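Local coordinates for chorismate mutase protein (Bartonella henselae, PDB 3RMI) that catalyses the rearrangement of chorismate to prephenate, the step that leads towards phenylalanine and tyrosine, as an all-helical dimer of the AroQ family, at the interface of chains A and B. Residues are numbered along the deposited sequence; one frame, centred on the assembly and turned at random. Chains: chain A/B, Chorismate mutase protein.

Contact 1: the interface of chains A and B. Residues chain A 6, 10, 13; chain B 45, 49.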
loop_
_atom_site.group_PDB
_atom_site.type_symbol
_atom_site.label_atom_id
_atom_site.label_comp_id
_atom_site.label_asym_id
_atom_site.label_seq_id
_atom_site.Cartn_x
_atom_site.Cartn_y
_atom_site.Cartn_z
ATOM N N MET A 6 -13.993 -26.462 19.601
ATOM C CA MET A 6 -12.967 -25.426 19.776
ATOM C C MET A 6 -12.076 -25.212 18.503
ATOM O O MET A 6 -11.805 -24.070 18.105
ATOM C CB MET A 6 -12.141 -25.758 21.033
ATOM C CG MET A 6 -11.184 -24.674 21.546
ATOM S SD MET A 6 -11.905 -23.065 22.012
ATOM C CE MET A 6 -10.466 -22.307 22.801
ATOM N N ILE A 10 -12.082 -21.792 16.219
ATOM C CA ILE A 10 -10.872 -21.074 15.874
ATOM C C ILE A 10 -10.732 -20.924 14.359
ATOM O O ILE A 10 -10.386 -19.853 13.893
ATOM C CB ILE A 10 -9.613 -21.735 16.476
ATOM C CG1 ILE A 10 -9.663 -21.720 18.029
ATOM C CG2 ILE A 10 -8.346 -21.074 15.949
ATOM C CD1 ILE A 10 -10.107 -20.386 18.719
ATOM N N GLU A 13 -13.104 -18.201 13.244
ATOM C CA GLU A 13 -12.614 -16.842 13.540
ATOM C C GLU A 13 -11.577 -16.413 12.524
ATOM O O GLU A 13 -11.572 -15.316 12.034
ATOM C CB GLU A 13 -11.956 -16.783 14.916
ATOM C CG GLU A 13 -12.884 -16.489 16.047
ATOM C CD GLU A 13 -12.176 -16.499 17.434
ATOM O OE1 GLU A 13 -11.112 -15.828 17.571
ATOM O OE2 GLU A 13 -12.700 -17.147 18.379
ATOM N N LEU B 45 -4.060 -15.280 17.617
ATOM C CA LEU B 45 -4.696 -16.557 17.418
ATOM C C LEU B 45 -3.648 -17.602 16.981
ATOM O O LEU B 45 -3.530 -18.685 17.573
ATOM C CB LEU B 45 -5.799 -16.373 16.377
ATOM C CG LEU B 45 -7.191 -16.932 16.668
ATOM C CD1 LEU B 45 -7.746 -16.545 18.086
ATOM C CD2 LEU B 45 -8.120 -16.487 15.561
ATOM N N TYR B 49 -2.332 -20.935 19.432
ATOM C CA TYR B 49 -2.609 -22.301 18.972
ATOM C C TYR B 49 -1.523 -22.868 18.077
ATOM O O TYR B 49 -1.762 -23.813 17.343
ATOM C CB TYR B 49 -3.986 -22.346 18.309
ATOM C CG TYR B 49 -5.021 -21.793 19.253
ATOM C CD1 TYR B 49 -5.344 -22.469 20.433
ATOM C CD2 TYR B 49 -5.627 -20.570 19.020
ATOM C CE1 TYR B 49 -6.283 -21.941 21.355
ATOM C CE2 TYR B 49 -6.561 -20.035 19.929
ATOM C CZ TYR B 49 -6.884 -20.725 21.087
ATOM O OH TYR B 49 -7.802 -20.199 21.970
#
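A:Ile10 lies over one face of the B:Tyr49 ring, its side chain crossing the tyrosine at about a right angle. Its CG1 sits 4.0 Å above the ring plane and towards the rim, while the terminal methyl CD1 reaches 3.8 Å from CE2 of B:Tyr49. A beta-branched isoleucine suits a phenyl face, because CG1 and CD1 spread along it while CG2 comes near the ring atom CD2. A:Met6, one helical turn earlier, serves the far end of the same tyrosine. With CG anti to the backbone N (chi1 -169°) and a bend at chi2, its flexible chain brings CE to 3.5 Å from the phenol oxygen OH of B:Tyr49. On the other flank A:Glu13 meets B:Leu45, again nearly at right angles. CB of A:Glu13 lies 3.9 Å from the leucine CD2, and the carboxylate oxygen OE1 rests 3.5 Å from CD1, so both the CB end of the stem and one carboxylate oxygen lie against the leucine methyls. The patch joins opposite ends of antiparallel elements: A:Met6, A:Ile10 and A:Glu13 follow one stripe near the start of helix 4-48 of chain A, whereas B:Leu45 belongs to the last turn of helix 4-48 of chain B and B:Tyr49 to the loop just beyond it.

Contact 2: the interface of chains A and B. Residues chain A 35, 39, 58, 62, 84; chain B 21-22, 25.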
loop_
_atom_site.group_PDB
_atom_site.type_symbol
_atom_site.label_atom_id
_atom_site.label_comp_id
_atom_site.label_asym_id
_atom_site.label_seq_id
_atom_site.Cartn_x
_atom_site.Cartn_y
_atom_site.Cartn_z
ATOM N N ARG A 35 -4.921 6.677 -7.440
ATOM C CA ARG A 35 -3.684 7.411 -7.126
ATOM C C ARG A 35 -2.753 7.386 -8.318
ATOM O O ARG A 35 -2.122 8.408 -8.640
ATOM C CB ARG A 35 -2.956 6.766 -5.965
ATOM C CG ARG A 35 -1.896 7.680 -5.306
ATOM C CD ARG A 35 -1.026 6.868 -4.402
ATOM N NE ARG A 35 -0.127 7.653 -3.566
ATOM C CZ ARG A 35 1.012 8.212 -3.989
ATOM N NH1 ARG A 35 1.384 8.153 -5.262
ATOM N NH2 ARG A 35 1.770 8.858 -3.140
ATOM N N THR A 39 -0.936 10.276 -10.478
ATOM C CA THR A 39 0.508 10.412 -10.660
ATOM C C THR A 39 0.895 10.245 -12.107
ATOM O O THR A 39 1.953 10.705 -12.507
ATOM C CB THR A 39 1.322 9.432 -9.825
ATOM O OG1 THR A 39 0.914 8.082 -10.119
ATOM C CG2 THR A 39 1.178 9.741 -8.351
ATOM N N ARG A 58 8.984 18.013 -2.585
ATOM C CA ARG A 58 7.670 17.329 -2.582
ATOM C C ARG A 58 7.708 16.027 -1.740
ATOM O O ARG A 58 6.854 15.807 -0.871
ATOM C CB ARG A 58 7.224 17.064 -4.032
ATOM C CG ARG A 58 6.015 16.157 -4.218
ATOM C CD ARG A 58 4.737 16.729 -3.621
ATOM N NE ARG A 58 3.631 15.804 -3.855
ATOM C CZ ARG A 58 2.504 15.735 -3.150
ATOM N NH1 ARG A 58 2.264 16.574 -2.144
ATOM N NH2 ARG A 58 1.584 14.835 -3.481
ATOM N N GLN A 62 5.586 15.002 1.711
ATOM C CA GLN A 62 4.652 13.878 1.726
ATOM C C GLN A 62 5.008 12.956 2.899
ATOM O O GLN A 62 4.141 12.476 3.593
ATOM C CB GLN A 62 4.703 13.089 0.415
ATOM C CG GLN A 62 4.268 13.785 -0.870
ATOM C CD GLN A 62 4.352 12.849 -2.062
ATOM O OE1 GLN A 62 3.439 12.059 -2.292
ATOM N NE2 GLN A 62 5.441 12.913 -2.816
ATOM N N LEU A 84 4.940 4.611 1.915
ATOM C CA LEU A 84 4.939 5.707 0.965
ATOM C C LEU A 84 6.157 5.646 0.032
ATOM O O LEU A 84 6.038 5.868 -1.176
ATOM C CB LEU A 84 4.891 7.030 1.706
ATOM C CG LEU A 84 4.895 8.323 0.894
ATOM C CD1 LEU A 84 3.679 8.451 -0.022
ATOM C CD2 LEU A 84 4.978 9.498 1.873
ATOM N N ILE B 21 -3.765 13.061 -4.541
ATOM C CA ILE B 21 -2.787 12.075 -4.116
ATOM C C ILE B 21 -2.696 12.078 -2.618
ATOM O O ILE B 21 -2.775 11.040 -1.974
ATOM C CB ILE B 21 -1.432 12.372 -4.760
ATOM C CG1 ILE B 21 -1.518 12.040 -6.257
ATOM C CG2 ILE B 21 -0.311 11.569 -4.074
ATOM C CD1 ILE B 21 -0.529 12.842 -7.076
ATOM N N ASP B 22 -2.537 13.261 -2.054
ATOM C CA ASP B 22 -2.356 13.398 -0.605
ATOM C C ASP B 22 -3.563 12.848 0.172
ATOM O O ASP B 22 -3.412 12.207 1.209
ATOM C CB ASP B 22 -2.093 14.852 -0.268
ATOM C CG ASP B 22 -0.655 15.299 -0.639
ATOM O OD1 ASP B 22 0.167 14.422 -1.041
ATOM O OD2 ASP B 22 -0.340 16.515 -0.483
ATOM N N ASP B 25 -3.484 9.003 -0.038
ATOM C CA ASP B 25 -2.517 8.471 0.908
ATOM C C ASP B 25 -3.055 8.409 2.343
ATOM O O ASP B 25 -2.755 7.454 3.046
ATOM C CB ASP B 25 -1.212 9.262 0.840
ATOM C CG ASP B 25 -0.396 8.963 -0.457
ATOM O OD1 ASP B 25 -0.685 7.947 -1.136
ATOM O OD2 ASP B 25 0.529 9.757 -0.814
HETATM O O HOH W 1 1.313 12.145 -0.213
#
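A:Arg35 grips B:Asp25 side-on in this AroQ-type chorismate mutase, a family whose active sites are built between intertwined helical subunits. Both A:Arg35 and A:Arg58 probably line the active site, held here by aspartates of the partner. NE donates to OD1 of B:Asp25 at 2.5 Å in a nearly straight bond (177° at H). NH2 of A:Arg35 donates at 2.8 Å to OD2 of B:Asp25, which accepts through its syn lone pair and lies 20° out of the guanidinium plane. The two planes are 28° apart, nearly coplanar, and two bonds restrict rotation of both groups. A:Arg58 approaches B:Asp22 end-on, from the opposite direction: NH1 bonds OD2 at 3.1 Å in the guanidinium plane, whereas NH2 meets OD1 at 2.9 Å from above the carboxylate plane. One water joins the pairs, 2.7 Å from OD1 of B:Asp22 and 2.6 Å from OD2 of B:Asp25, with the amide oxygen OE1 of A:Gln62 as a further partner.

Carbon atoms of the second shell pack round the charged groups and probably help to orient them. The branch methyl CG2 of B:Ile21 stands 3.5 Å above the centre of the A:Arg35 guanidinium, and the isoleucine's other arm, CD1, leans on CG2 of A:Thr39. A:Gln62 lays its CG over the centre of the A:Arg58 guanidinium. Methyl CD1 of A:Leu84 borders OD2 of B:Asp25 at 3.5 Å on a non-polar side.

Contact 3: the interface of chains A and B. Residues chain A 42, 46, 51, 55, 58; chain B 14, 18.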
loop_
_atom_site.group_PDB
_atom_site.type_symbol
_atom_site.label_atom_id
_atom_site.label_comp_id
_atom_site.label_asym_id
_atom_site.label_seq_id
_atom_site.Cartn_x
_atom_site.Cartn_y
_atom_site.Cartn_z
ATOM N N ILE A 42 0.419 13.583 -13.526
ATOM C CA ILE A 42 1.610 14.360 -13.147
ATOM C C ILE A 42 2.787 13.989 -14.034
ATOM O O ILE A 42 3.512 14.865 -14.477
ATOM C CB ILE A 42 1.997 14.201 -11.641
ATOM C CG1 ILE A 42 0.913 14.835 -10.757
ATOM C CG2 ILE A 42 3.391 14.850 -11.342
ATOM C CD1 ILE A 42 1.114 14.608 -9.242
ATOM N N LYS A 46 4.898 16.621 -16.160
ATOM C CA LYS A 46 6.335 16.793 -15.917
ATOM C C LYS A 46 7.103 16.582 -17.208
ATOM O O LYS A 46 7.992 17.352 -17.512
ATOM C CB LYS A 46 6.864 15.837 -14.842
ATOM C CG LYS A 46 6.419 16.159 -13.389
ATOM C CD LYS A 46 7.113 15.215 -12.419
ATOM C CE LYS A 46 6.837 15.551 -10.985
ATOM N NZ LYS A 46 7.787 14.801 -10.081
ATOM N N LEU A 51 10.072 18.801 -16.249
ATOM C CA LEU A 51 10.251 18.707 -14.791
ATOM C C LEU A 51 10.815 17.338 -14.411
ATOM O O LEU A 51 10.513 16.320 -15.036
ATOM C CB LEU A 51 8.941 18.949 -14.038
ATOM C CG LEU A 51 8.224 20.288 -14.242
ATOM C CD1 LEU A 51 6.892 20.258 -13.503
ATOM C CD2 LEU A 51 9.084 21.439 -13.752
ATOM N N ASP A 55 11.396 14.957 -7.128
ATOM C CA ASP A 55 11.144 16.309 -6.658
ATOM C C ASP A 55 11.345 16.299 -5.126
ATOM O O ASP A 55 10.407 16.036 -4.379
ATOM C CB ASP A 55 9.705 16.635 -7.043
ATOM C CG ASP A 55 9.329 18.073 -6.817
ATOM O OD1 ASP A 55 9.839 18.699 -5.860
ATOM O OD2 ASP A 55 8.476 18.554 -7.607
ATOM N N ARG A 58 8.984 18.013 -2.585
ATOM C CA ARG A 58 7.670 17.329 -2.582
ATOM C C ARG A 58 7.708 16.027 -1.740
ATOM O O ARG A 58 6.854 15.807 -0.871
ATOM C CB ARG A 58 7.224 17.064 -4.032
ATOM C CG ARG A 58 6.015 16.157 -4.218
ATOM C CD ARG A 58 4.737 16.729 -3.621
ATOM N NE ARG A 58 3.631 15.804 -3.855
ATOM C CZ ARG A 58 2.504 15.735 -3.150
ATOM N NH1 ARG A 58 2.264 16.574 -2.144
ATOM N NH2 ARG A 58 1.584 14.835 -3.481
ATOM N N LEU B 14 -0.789 20.889 -11.234
ATOM C CA LEU B 14 0.066 20.027 -10.457
ATOM C C LEU B 14 -0.409 20.013 -9.008
ATOM O O LEU B 14 -0.585 18.947 -8.424
ATOM C CB LEU B 14 1.483 20.557 -10.568
ATOM C CG LEU B 14 2.668 19.677 -10.209
ATOM C CD1 LEU B 14 2.649 18.388 -11.027
ATOM C CD2 LEU B 14 3.964 20.532 -10.440
ATOM N N ARG B 18 -1.917 16.916 -6.786
ATOM C CA ARG B 18 -1.265 16.534 -5.556
ATOM C C ARG B 18 -2.198 16.578 -4.366
ATOM O O ARG B 18 -2.007 15.812 -3.426
ATOM C CB ARG B 18 -0.030 17.370 -5.340
ATOM C CG ARG B 18 1.080 16.943 -6.271
ATOM C CD ARG B 18 2.228 17.940 -6.297
ATOM N NE ARG B 18 3.401 17.368 -6.934
ATOM C CZ ARG B 18 4.507 18.035 -7.212
ATOM N NH1 ARG B 18 4.598 19.321 -6.925
ATOM N NH2 ARG B 18 5.525 17.409 -7.775
#
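The guanidinium of B:Arg18 is sandwiched: CD of A:Arg58 lies 3.6 Å above one face, towards the rim, and CG of its own chain's B:Leu14 packs towards the rim of the other. In return CG of B:Arg18 rests 3.3 Å above the plane of the A:Arg58 guanidinium, again towards the rim. The two arginines slide past each other in opposite directions, planes 29° apart, so each flat head group lies on the other's aliphatic stem. B:Arg18 is extended from CG to NE, which carries its head to A:Asp55. There NH2 bonds OD2 at 3.2 Å, arriving from above the carboxylate plane (50° out of it), in a salt bridge that probably helps to hold the head group. A:Lys46, on helix 4-48 of chain A, brings CE to 3.9 Å from NH2 of B:Arg18; two basic groups this close suit a pocket made for a dianionic substrate. Beneath, CD1 of B:Leu14 meets CG2 of A:Ile42 at 3.6 Å, and CD1 of A:Ile42 touches CG of B:Arg18 at 3.8 Å. By comparison with the family, B:Arg18, A:Lys46 and A:Arg58 probably belong to the active site. The contact thus brings an arginine of one subunit into the pocket of the other, so a complete site probably needs both subunits.

Contacts 2 and 3 are neighbours, their C-alpha centres about 10 Å apart, and share A:Arg58: the edge of its guanidinium serves contact 2, while one face and the stem serve contact 3. Together they probably wall one active-site region built from both chains. Contact 1 lies about 38 Å from contact 2 and about 48 Å from contact 3, towards the opposite end of the dimer. Helix 4-48 of both chains takes part in all three, so one long antiparallel pairing links them. Two-fold symmetry repeats each contact with the chains exchanged, giving two equivalent composite sites and largely carbon-lined packing near both ends, which probably helps to hold the helices together.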